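Local coordinates for TIR-like domain-containing protein (Prevotella corporis, PDB 7EBD), which is a bacterial STING protein that carries a prokaryotic STING domain and pairs with a second copy of itself around the bound C2E, at residues 15-28 with 146-158. Sequence-based numbering, arbitrary orientation.
With C2E (9,9'-[(2R,3R,3aS,5S,7aR,9R,10R,10aS,12S,14aR)-3,5,10,12-tetrahydroxy-5,12-dioxidooctahydro-2H,7H-difuro[3,2-d:3',2'-j][1,3,7,9,2,8]tetraoxadiphosphacyclododecine-2,9-diyl]bis(2-amino-1,9-dihydro-6H-purin-6-one)), chain E.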
loop_
_atom_site.group_PDB
_atom_site.type_symbol
_atom_site.label_atom_id
_atom_site.label_comp_id
_atom_site.label_asym_id
_atom_site.label_seq_id
_atom_site.Cartn_x
_atom_site.Cartn_y
_atom_site.Cartn_z
ATOM N N PHE A 15 -6.682 -3.665 -4.194
ATOM C CA PHE A 15 -7.122 -5.020 -4.509
ATOM C C PHE A 15 -5.944 -5.911 -4.887
ATOM O O PHE A 15 -5.851 -7.054 -4.425
ATOM C CB PHE A 15 -8.153 -4.977 -5.638
ATOM C CG PHE A 15 -8.606 -6.333 -6.105
ATOM C CD1 PHE A 15 -9.616 -7.010 -5.442
ATOM C CD2 PHE A 15 -8.023 -6.929 -7.214
ATOM C CE1 PHE A 15 -10.032 -8.256 -5.873
ATOM C CE2 PHE A 15 -8.434 -8.175 -7.648
ATOM C CZ PHE A 15 -9.440 -8.839 -6.977
ATOM N N GLU A 16 -5.028 -5.400 -5.713
ATOM C CA GLU A 16 -3.903 -6.210 -6.173
ATOM C C GLU A 16 -2.913 -6.487 -5.050
ATOM O O GLU A 16 -2.314 -7.568 -4.998
ATOM C CB GLU A 16 -3.202 -5.518 -7.342
ATOM C CG GLU A 16 -4.011 -5.475 -8.632
ATOM C CD GLU A 16 -4.372 -6.858 -9.144
ATOM O OE1 GLU A 16 -5.550 -7.079 -9.493
ATOM O OE2 GLU A 16 -3.479 -7.730 -9.187
ATOM N N GLY A 17 -2.716 -5.527 -4.149
ATOM C CA GLY A 17 -1.718 -5.659 -3.112
ATOM C C GLY A 17 -2.190 -6.201 -1.784
ATOM O O GLY A 17 -1.367 -6.374 -0.880
ATOM N N PHE A 18 -3.483 -6.480 -1.618
ATOM C CA PHE A 18 -3.963 -6.951 -0.324
ATOM C C PHE A 18 -5.194 -7.843 -0.429
ATOM O O PHE A 18 -5.156 -9.007 -0.012
ATOM C CB PHE A 18 -4.267 -5.763 0.592
ATOM C CG PHE A 18 -4.942 -6.151 1.875
ATOM C CD1 PHE A 18 -4.232 -6.786 2.882
ATOM C CD2 PHE A 18 -6.288 -5.888 2.074
ATOM C CE1 PHE A 18 -4.851 -7.150 4.064
ATOM C CE2 PHE A 18 -6.912 -6.250 3.252
ATOM C CZ PHE A 18 -6.194 -6.881 4.250
ATOM N N VAL A 19 -6.287 -7.310 -0.980
ATOM C CA VAL A 19 -7.572 -8.011 -0.936
ATOM C C VAL A 19 -7.481 -9.354 -1.649
ATOM O O VAL A 19 -7.927 -10.384 -1.131
ATOM C CB VAL A 19 -8.684 -7.133 -1.535
ATOM C CG1 VAL A 19 -10.000 -7.898 -1.571
ATOM C CG2 VAL A 19 -8.831 -5.857 -0.735
ATOM N N LYS A 20 -6.913 -9.359 -2.857
ATOM C CA LYS A 20 -6.809 -10.596 -3.626
ATOM C C LYS A 20 -5.966 -11.632 -2.891
ATOM O O LYS A 20 -6.354 -12.802 -2.780
ATOM C CB LYS A 20 -6.232 -10.293 -5.010
ATOM C CG LYS A 20 -6.170 -11.487 -5.946
ATOM C CD LYS A 20 -5.837 -11.048 -7.363
ATOM C CE LYS A 20 -4.507 -10.314 -7.424
ATOM N NZ LYS A 20 -3.348 -11.237 -7.279
ATOM N N LEU A 21 -4.813 -11.212 -2.366
ATOM C CA LEU A 21 -3.935 -12.137 -1.656
ATOM C C LEU A 21 -4.590 -12.651 -0.379
ATOM O O LEU A 21 -4.473 -13.838 -0.048
ATOM C CB LEU A 21 -2.608 -11.451 -1.335
ATOM C CG LEU A 21 -1.925 -10.686 -2.470
ATOM C CD1 LEU A 21 -0.678 -9.972 -1.963
ATOM C CD2 LEU A 21 -1.586 -11.616 -3.626
ATOM N N ALA A 22 -5.286 -11.773 0.349
ATOM C CA ALA A 22 -5.954 -12.197 1.576
ATOM C C ALA A 22 -7.071 -13.193 1.285
ATOM O O ALA A 22 -7.221 -14.191 1.999
ATOM C CB ALA A 22 -6.500 -10.980 2.324
ATOM N N ALA A 23 -7.859 -12.942 0.236
ATOM C CA ALA A 23 -8.912 -13.881 -0.133
ATOM C C ALA A 23 -8.328 -15.222 -0.559
ATOM O O ALA A 23 -8.858 -16.283 -0.200
ATOM C CB ALA A 23 -9.774 -13.294 -1.250
ATOM N N GLU A 24 -7.235 -15.195 -1.326
ATOM C CA GLU A 24 -6.598 -16.443 -1.730
ATOM C C GLU A 24 -6.087 -17.216 -0.522
ATOM O O GLU A 24 -6.207 -18.444 -0.465
ATOM C CB GLU A 24 -5.460 -16.163 -2.711
ATOM C CG GLU A 24 -4.824 -17.421 -3.274
ATOM C CD GLU A 24 -3.722 -17.122 -4.267
ATOM O OE1 GLU A 24 -2.792 -17.948 -4.383
ATOM O OE2 GLU A 24 -3.782 -16.063 -4.926
ATOM N N TRP A 25 -5.517 -16.512 0.459
ATOM C CA TRP A 25 -5.060 -17.186 1.669
ATOM C C TRP A 25 -6.230 -17.785 2.440
ATOM O O TRP A 25 -6.141 -18.910 2.944
ATOM C CB TRP A 25 -4.282 -16.213 2.553
ATOM C CG TRP A 25 -3.800 -16.828 3.832
ATOM C CD1 TRP A 25 -2.591 -17.419 4.050
ATOM C CD2 TRP A 25 -4.519 -16.916 5.069
ATOM N NE1 TRP A 25 -2.510 -17.869 5.347
ATOM C CE2 TRP A 25 -3.680 -17.572 5.993
ATOM C CE3 TRP A 25 -5.789 -16.506 5.486
ATOM C CZ2 TRP A 25 -4.070 -17.823 7.307
ATOM C CZ3 TRP A 25 -6.172 -16.752 6.791
ATOM C CH2 TRP A 25 -5.317 -17.407 7.685
ATOM N N ILE A 26 -7.334 -17.042 2.547
ATOM C CA ILE A 26 -8.504 -17.544 3.262
ATOM C C ILE A 26 -9.031 -18.809 2.600
ATOM O O ILE A 26 -9.397 -19.778 3.278
ATOM C CB ILE A 26 -9.588 -16.453 3.347
ATOM C CG1 ILE A 26 -9.160 -15.342 4.306
ATOM C CG2 ILE A 26 -10.921 -17.049 3.779
ATOM C CD1 ILE A 26 -10.143 -14.191 4.380
ATOM N N VAL A 27 -9.068 -18.830 1.268
ATOM C CA VAL A 27 -9.686 -19.954 0.571
ATOM C C VAL A 27 -8.755 -21.163 0.533
ATOM O O VAL A 27 -9.178 -22.294 0.803
ATOM C CB VAL A 27 -10.125 -19.532 -0.843
ATOM C CG1 VAL A 27 -10.574 -20.746 -1.637
ATOM C CG2 VAL A 27 -11.249 -18.512 -0.760
ATOM N N THR A 28 -7.476 -20.956 0.208
ATOM C CA THR A 28 -6.593 -22.067 -0.123
ATOM C C THR A 28 -5.584 -22.429 0.960
ATOM O O THR A 28 -5.001 -23.514 0.890
ATOM C CB THR A 28 -5.825 -21.773 -1.423
ATOM O OG1 THR A 28 -4.874 -20.724 -1.199
ATOM C CG2 THR A 28 -6.788 -21.344 -2.522
ATOM N N ASN A 146 -16.075 -8.989 -7.410
ATOM C CA ASN A 146 -17.026 -9.858 -8.094
ATOM C C ASN A 146 -16.367 -10.656 -9.212
ATOM O O ASN A 146 -16.842 -11.743 -9.557
ATOM C CB ASN A 146 -18.188 -9.034 -8.647
ATOM C CG ASN A 146 -19.045 -8.432 -7.552
ATOM O OD1 ASN A 146 -19.052 -8.913 -6.419
ATOM N ND2 ASN A 146 -19.779 -7.377 -7.887
ATOM N N GLU A 147 -15.284 -10.141 -9.790
ATOM C CA GLU A 147 -14.582 -10.819 -10.871
ATOM C C GLU A 147 -13.514 -11.783 -10.370
ATOM O O GLU A 147 -12.737 -12.303 -11.175
ATOM C CB GLU A 147 -13.955 -9.792 -11.817
ATOM C CG GLU A 147 -14.977 -8.963 -12.578
ATOM C CD GLU A 147 -14.343 -7.861 -13.402
ATOM O OE1 GLU A 147 -14.678 -6.677 -13.181
ATOM O OE2 GLU A 147 -13.499 -8.177 -14.266
ATOM N N ASP A 148 -13.461 -12.031 -9.063
ATOM C CA ASP A 148 -12.497 -12.948 -8.465
ATOM C C ASP A 148 -13.264 -13.948 -7.614
ATOM O O ASP A 148 -13.989 -13.553 -6.695
ATOM C CB ASP A 148 -11.462 -12.185 -7.629
ATOM C CG ASP A 148 -10.327 -13.071 -7.137
ATOM O OD1 ASP A 148 -10.579 -13.974 -6.310
ATOM O OD2 ASP A 148 -9.178 -12.866 -7.582
ATOM N N SER A 149 -13.105 -15.239 -7.923
ATOM C CA SER A 149 -13.912 -16.264 -7.265
ATOM C C SER A 149 -13.659 -16.293 -5.761
ATOM O O SER A 149 -14.605 -16.371 -4.968
ATOM C CB SER A 149 -13.631 -17.634 -7.883
ATOM O OG SER A 149 -14.021 -17.671 -9.246
ATOM N N PHE A 150 -12.391 -16.226 -5.351
ATOM C CA PHE A 150 -12.071 -16.234 -3.926
ATOM C C PHE A 150 -12.635 -14.999 -3.232
ATOM O O PHE A 150 -13.236 -15.094 -2.152
ATOM C CB PHE A 150 -10.555 -16.311 -3.730
ATOM C CG PHE A 150 -9.929 -17.558 -4.292
ATOM C CD1 PHE A 150 -10.697 -18.683 -4.551
ATOM C CD2 PHE A 150 -8.570 -17.606 -4.554
ATOM C CE1 PHE A 150 -10.121 -19.831 -5.065
ATOM C CE2 PHE A 150 -7.987 -18.752 -5.069
ATOM C CZ PHE A 150 -8.765 -19.866 -5.324
ATOM N N CYS A 151 -12.456 -13.828 -3.847
ATOM C CA CYS A 151 -12.959 -12.588 -3.266
ATOM C C CYS A 151 -14.481 -12.594 -3.198
ATOM O O CYS A 151 -15.070 -12.210 -2.181
ATOM C CB CYS A 151 -12.456 -11.394 -4.075
ATOM S SG CYS A 151 -10.661 -11.221 -4.087
ATOM N N ARG A 152 -15.135 -13.011 -4.284
ATOM C CA ARG A 152 -16.585 -13.165 -4.255
ATOM C C ARG A 152 -17.014 -14.137 -3.165
ATOM O O ARG A 152 -18.100 -13.993 -2.593
ATOM C CB ARG A 152 -17.090 -13.638 -5.620
ATOM C CG ARG A 152 -18.581 -13.437 -5.833
ATOM C CD ARG A 152 -19.082 -14.154 -7.080
ATOM N NE ARG A 152 -18.261 -13.884 -8.257
ATOM C CZ ARG A 152 -17.497 -14.791 -8.859
ATOM N NH1 ARG A 152 -17.451 -16.033 -8.396
ATOM N NH2 ARG A 152 -16.782 -14.458 -9.927
ATOM N N GLU A 153 -16.166 -15.117 -2.852
ATOM C CA GLU A 153 -16.512 -16.115 -1.848
ATOM C C GLU A 153 -16.413 -15.562 -0.429
ATOM O O GLU A 153 -17.298 -15.817 0.395
ATOM C CB GLU A 153 -15.606 -17.339 -2.007
ATOM C CG GLU A 153 -15.851 -18.450 -1.000
ATOM C CD GLU A 153 -17.038 -19.323 -1.363
ATOM O OE1 GLU A 153 -17.642 -19.098 -2.433
ATOM O OE2 GLU A 153 -17.365 -20.236 -0.577
ATOM N N CYS A 154 -15.358 -14.802 -0.117
ATOM C CA CYS A 154 -15.060 -14.506 1.281
ATOM C C CYS A 154 -14.819 -13.032 1.603
ATOM O O CYS A 154 -14.448 -12.724 2.744
ATOM C CB CYS A 154 -13.844 -15.320 1.738
ATOM S SG CYS A 154 -12.310 -14.865 0.905
ATOM N N VAL A 155 -15.010 -12.110 0.661
ATOM C CA VAL A 155 -14.720 -10.699 0.903
ATOM C C VAL A 155 -16.010 -9.891 0.839
ATOM O O VAL A 155 -16.829 -10.076 -0.068
ATOM C CB VAL A 155 -13.682 -10.151 -0.098
ATOM C CG1 VAL A 155 -13.355 -8.702 0.217
ATOM C CG2 VAL A 155 -12.421 -10.987 -0.050
ATOM N N GLU A 156 -16.175 -8.981 1.799
ATOM C CA GLU A 156 -17.321 -8.086 1.855
ATOM C C GLU A 156 -16.860 -6.691 2.245
ATOM O O GLU A 156 -15.949 -6.532 3.063
ATOM C CB GLU A 156 -18.373 -8.561 2.865
ATOM C CG GLU A 156 -19.194 -9.753 2.424
ATOM C CD GLU A 156 -20.302 -10.069 3.405
ATOM O OE1 GLU A 156 -20.868 -9.117 3.984
ATOM O OE2 GLU A 156 -20.603 -11.264 3.607
ATOM N N ILE A 157 -17.498 -5.684 1.658
ATOM C CA ILE A 157 -17.298 -4.295 2.051
ATOM C C ILE A 157 -18.355 -3.945 3.091
ATOM O O ILE A 157 -19.555 -4.103 2.841
ATOM C CB ILE A 157 -17.383 -3.355 0.839
ATOM C CG1 ILE A 157 -16.317 -3.722 -0.196
ATOM C CG2 ILE A 157 -17.240 -1.905 1.278
ATOM C CD1 ILE A 157 -16.353 -2.862 -1.443
ATOM N N LEU A 158 -17.914 -3.492 4.264
ATOM C CA LEU A 158 -18.846 -3.204 5.349
ATOM C C LEU A 158 -19.790 -2.067 4.976
ATOM O O LEU A 158 -19.406 -1.107 4.300
ATOM C CB LEU A 158 -18.084 -2.867 6.634
ATOM C CG LEU A 158 -17.460 -4.076 7.330
ATOM C CD1 LEU A 158 -16.555 -3.645 8.475
ATOM C CD2 LEU A 158 -18.543 -5.029 7.824
HETATM P P1 C2E E . 0.941 -1.844 -1.904
HETATM O O2P C2E E . 1.923 -2.974 -1.705
HETATM O O1P C2E E . 0.419 -2.026 -3.303
HETATM O "O5'" C2E E . -0.401 -1.951 -0.969
HETATM C "C5'" C2E E . -1.504 -1.180 -1.333
HETATM C "C4'" C2E E . -2.470 -1.076 -0.118
HETATM O "O4'" C2E E . -2.912 -2.262 0.196
HETATM C "C3'" C2E E . -1.717 -0.574 1.133
HETATM O "O3'" C2E E . -1.775 0.772 1.186
HETATM C "C2'" C2E E . -2.523 -1.215 2.277
HETATM O "O2'" C2E E . -3.743 -0.403 2.574
HETATM C "C1'" C2E E . -2.893 -2.381 1.813
HETATM N N9 C2E E . -1.972 -3.401 2.231
HETATM C C8 C2E E . -0.932 -3.808 1.487
HETATM N N7 C2E E . -0.332 -4.757 2.237
HETATM C C5 C2E E . -1.007 -4.898 3.386
HETATM C C6 C2E E . -0.801 -5.809 4.602
HETATM O O6 C2E E . 0.102 -6.573 4.633
HETATM N N1 C2E E . -1.703 -5.737 5.709
HETATM C C2 C2E E . -2.803 -4.811 5.686
HETATM N N2 C2E E . -3.720 -4.735 6.807
HETATM N N3 C2E E . -3.001 -3.943 4.527
HETATM C C4 C2E E . -2.058 -4.029 3.381
HETATM P P11 C2E E . -0.644 1.432 2.215
HETATM O O21 C2E E . -0.775 1.060 3.673
HETATM O O11 C2E E . -0.872 2.924 2.165
HETATM O O5A C2E E . 0.826 1.153 1.521
HETATM C C5A C2E E . 1.012 1.959 0.389
HETATM C C4A C2E E . 2.273 1.584 -0.286
HETATM O O4A C2E E . 3.296 1.814 0.491
HETATM C C3A C2E E . 2.305 -0.064 -0.610
HETATM O O3A C2E E . 1.631 -0.339 -1.922
HETATM C C2A C2E E . 3.489 -0.361 -0.674
HETATM O O2A C2E E . 4.058 -0.040 -2.031
HETATM C C1A C2E E . 4.184 0.595 0.429
HETATM N N91 C2E E . 4.220 -0.011 1.589
HETATM C C81 C2E E . 3.381 0.058 2.640
HETATM N N71 C2E E . 3.870 -0.763 3.589
HETATM C C51 C2E E . 4.985 -1.314 3.120
HETATM C C61 C2E E . 5.960 -2.311 3.744
HETATM O O61 C2E E . 5.767 -2.720 4.836
HETATM N N11 C2E E . 7.102 -2.751 3.008
HETATM C C21 C2E E . 7.333 -2.252 1.677
HETATM N N21 C2E E . 8.494 -2.698 0.927
HETATM N N31 C2E E . 6.400 -1.300 1.085
HETATM C C41 C2E E . 5.211 -0.845 1.862
#
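With CG anti to the carbonyl carbon (chi1 -62°), F150 swings its ring against helix 15-28, while the same first torsion in C151 places SG beside the F15 ring, F15 CG lying anti to its own backbone N. The F150 ring fits as a knob among A23, E24, V27 and T28. V27 CB makes a CH-pi contact over one face, 4.1 Å from the centroid and 22° off the normal; T28 CG2 meets F150 CZ at 3.7 Å. C151, the second knob, sits among F15, V19, K20 and A23, its SG 3.5 Å from F15 CE1, an oblique sulfur-aromatic contact. Helix 149-154 crosses segment 15-28 of STING-domain helix 6-28 at 76°, the axes 8.3 Å apart at closest approach, with the nearest CA pair, A23 and C151, 5.3 Å apart; the small A23 side chain, CB 3.7 Å from C154 SG, is consistent with so close an approach. Strand 155-157, outermost within this chain in the mixed sheet, adds V155, whose CG1 reaches V19 CG1 at 3.9 Å. D148 N-caps the short helix, OD1 accepting from C151 N, and its CB sits at the F15 ring edge. F18, outside this packing, has C2E N3 over one ring face, CE1 3.5 Å from C2E C2.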